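Local coordinates for protein deoxyhypusine hydroxylase (Homo sapiens, PDB 4D50) that hydroxylates the deoxyhypusine side chain of translation initiation factor eIF5A at a diiron centre, completing the formation of hypusine, at residues M78-L83 with L109-Q114. Numbering follows the deposited sequence.
Sequences MLVDVL and LEILKQ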
loop_
_atom_site.group_PDB
_atom_site.type_symbol
_atom_site.label_atom_id
_atom_site.label_comp_id
_atom_site.label_asym_id
_atom_site.label_seq_id
_atom_site.Cartn_x
_atom_site.Cartn_y
_atom_site.Cartn_z
ATOM N N MET A 78 -3.346 17.699 -3.068
ATOM C CA MET A 78 -4.166 17.023 -2.051
ATOM C C MET A 78 -3.236 16.155 -1.245
ATOM O O MET A 78 -3.348 16.113 -0.038
ATOM C CB MET A 78 -5.251 16.157 -2.694
ATOM C CG MET A 78 -6.154 15.478 -1.686
ATOM S SD MET A 78 -7.120 16.489 -0.528
ATOM C CE MET A 78 -7.724 17.867 -1.426
ATOM N N LEU A 79 -2.311 15.496 -1.911
ATOM C CA LEU A 79 -1.395 14.538 -1.182
ATOM C C LEU A 79 -0.430 15.319 -0.257
ATOM O O LEU A 79 -0.088 14.884 0.837
ATOM C CB LEU A 79 -0.602 13.673 -2.124
ATOM C CG LEU A 79 -1.443 12.615 -2.843
ATOM C CD1 LEU A 79 -0.746 11.984 -4.022
ATOM C CD2 LEU A 79 -1.826 11.537 -1.831
ATOM N N VAL A 80 -0.044 16.514 -0.691
ATOM C CA VAL A 80 0.748 17.387 0.172
ATOM C C VAL A 80 -0.046 17.751 1.433
ATOM O O VAL A 80 0.491 17.751 2.572
ATOM C CB VAL A 80 1.309 18.594 -0.655
ATOM C CG1 VAL A 80 1.962 19.601 0.269
ATOM C CG2 VAL A 80 2.346 18.121 -1.661
ATOM N N ASP A 81 -1.285 18.181 1.248
ATOM C CA ASP A 81 -2.166 18.591 2.330
ATOM C C ASP A 81 -2.306 17.422 3.303
ATOM O O ASP A 81 -2.184 17.630 4.484
ATOM C CB ASP A 81 -3.587 18.966 1.867
ATOM C CG ASP A 81 -3.673 20.293 1.124
ATOM O OD1 ASP A 81 -2.697 21.046 1.145
ATOM O OD2 ASP A 81 -4.749 20.588 0.538
ATOM N N VAL A 82 -2.484 16.199 2.817
ATOM C CA VAL A 82 -2.531 15.025 3.734
ATOM C C VAL A 82 -1.212 14.760 4.461
ATOM O O VAL A 82 -1.182 14.504 5.629
ATOM C CB VAL A 82 -3.022 13.781 2.989
ATOM C CG1 VAL A 82 -2.913 12.565 3.900
ATOM C CG2 VAL A 82 -4.426 14.005 2.485
ATOM N N LEU A 83 -0.100 14.785 3.740
ATOM C CA LEU A 83 1.184 14.608 4.333
ATOM C C LEU A 83 1.428 15.619 5.434
ATOM O O LEU A 83 1.940 15.261 6.481
ATOM C CB LEU A 83 2.300 14.803 3.337
ATOM C CG LEU A 83 3.721 14.664 3.812
ATOM C CD1 LEU A 83 3.946 13.370 4.568
ATOM C CD2 LEU A 83 4.717 14.847 2.657
ATOM N N LEU A 109 10.207 17.044 -4.624
ATOM C CA LEU A 109 11.461 16.623 -3.881
ATOM C C LEU A 109 11.725 17.401 -2.638
ATOM O O LEU A 109 12.120 16.854 -1.626
ATOM C CB LEU A 109 12.697 16.814 -4.736
ATOM C CG LEU A 109 13.715 15.773 -5.038
ATOM C CD1 LEU A 109 14.947 16.515 -5.540
ATOM C CD2 LEU A 109 14.014 14.859 -3.870
ATOM N N GLU A 110 11.440 18.702 -2.661
ATOM C CA GLU A 110 11.840 19.542 -1.546
ATOM C C GLU A 110 10.982 19.237 -0.313
ATOM O O GLU A 110 11.517 19.119 0.811
ATOM C CB GLU A 110 11.874 21.054 -1.936
ATOM C CG GLU A 110 13.196 21.493 -2.626
ATOM C CD GLU A 110 14.500 20.891 -1.985
ATOM O OE1 GLU A 110 14.852 21.207 -0.820
ATOM O OE2 GLU A 110 15.181 20.067 -2.664
ATOM N N ILE A 111 9.695 19.088 -0.516
ATOM C CA ILE A 111 8.791 18.675 0.573
ATOM C C ILE A 111 9.144 17.288 1.109
ATOM O O ILE A 111 9.087 17.056 2.308
ATOM C CB ILE A 111 7.304 18.794 0.200
ATOM C CG1 ILE A 111 6.457 18.523 1.439
ATOM C CG2 ILE A 111 6.844 17.819 -0.864
ATOM C CD1 ILE A 111 5.224 19.409 1.517
ATOM N N LEU A 112 9.432 16.331 0.208
ATOM C CA LEU A 112 9.859 15.011 0.695
ATOM C C LEU A 112 11.144 15.048 1.495
ATOM O O LEU A 112 11.289 14.376 2.471
ATOM C CB LEU A 112 9.932 13.990 -0.431
ATOM C CG LEU A 112 8.598 13.732 -1.104
ATOM C CD1 LEU A 112 8.790 12.890 -2.314
ATOM C CD2 LEU A 112 7.549 13.098 -0.229
ATOM N N LYS A 113 12.122 15.845 1.071
ATOM C CA LYS A 113 13.312 16.026 1.907
ATOM C C LYS A 113 12.983 16.646 3.295
ATOM O O LYS A 113 13.574 16.247 4.309
ATOM C CB LYS A 113 14.333 16.934 1.183
ATOM C CG LYS A 113 15.006 16.188 0.048
ATOM C CD LYS A 113 15.805 17.181 -0.822
ATOM C CE LYS A 113 16.949 16.429 -1.480
ATOM N NZ LYS A 113 17.544 17.060 -2.692
ATOM N N GLN A 114 12.090 17.629 3.313
ATOM C CA GLN A 114 11.659 18.299 4.551
ATOM C C GLN A 114 11.075 17.234 5.529
ATOM O O GLN A 114 11.454 17.147 6.667
ATOM C CB GLN A 114 10.594 19.351 4.204
ATOM C CG GLN A 114 9.929 20.114 5.349
ATOM C CD GLN A 114 8.860 21.112 4.883
ATOM O OE1 GLN A 114 8.357 21.051 3.751
ATOM N NE2 GLN A 114 8.510 22.052 5.772
#
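Val80 and Ile111 meet between equivalent helices of consecutive HEAT-like repeats, the first and second assigned PBS-type repeats of the enzyme's alpha-solenoid. The segment axes run nearly parallel, 13° apart in direction, with a closest approach of 11.9 Å. At this spacing the helices meet only through side-chain ends; the buried surface, 158 Å² over both sides, is correspondingly small. Every cross-segment contact is apolar. Ile111 contributes the most area: its CB points at the facing helix, and with CG1 anti to the backbone N (chi1 -173°) the ethyl arm continues across the gap. Its terminal CD1 meets Val80 CG1 at 3.5 Å, tighter than usual for two methyl carbons, the valine and isoleucine branches crossing at a slant. One turn further on, the buried Leu83 also points at the other helix; CG anti to the backbone N (chi1 179°) carries its CD2 to 4.2 Å from Ile111 CG1. The isoleucine arm is thus touched by both Val80 and Leu83.

Beneath this layer, helix 90-103 packs on Leu79 and Val82, while Val123 of helix 121-140 touches Leu83 and Val131 and Leu134 touch Leu112. The side chain of Leu83 is about 7 Å from that of the iron ligand His94. Polar bonds bypass the interface: Leu83 O is tied to Arg93 NE of helix 90-103. Between the two buried leucines, Leu83 CD2 and Leu112 CD2 meet more loosely, 4.4 Å apart.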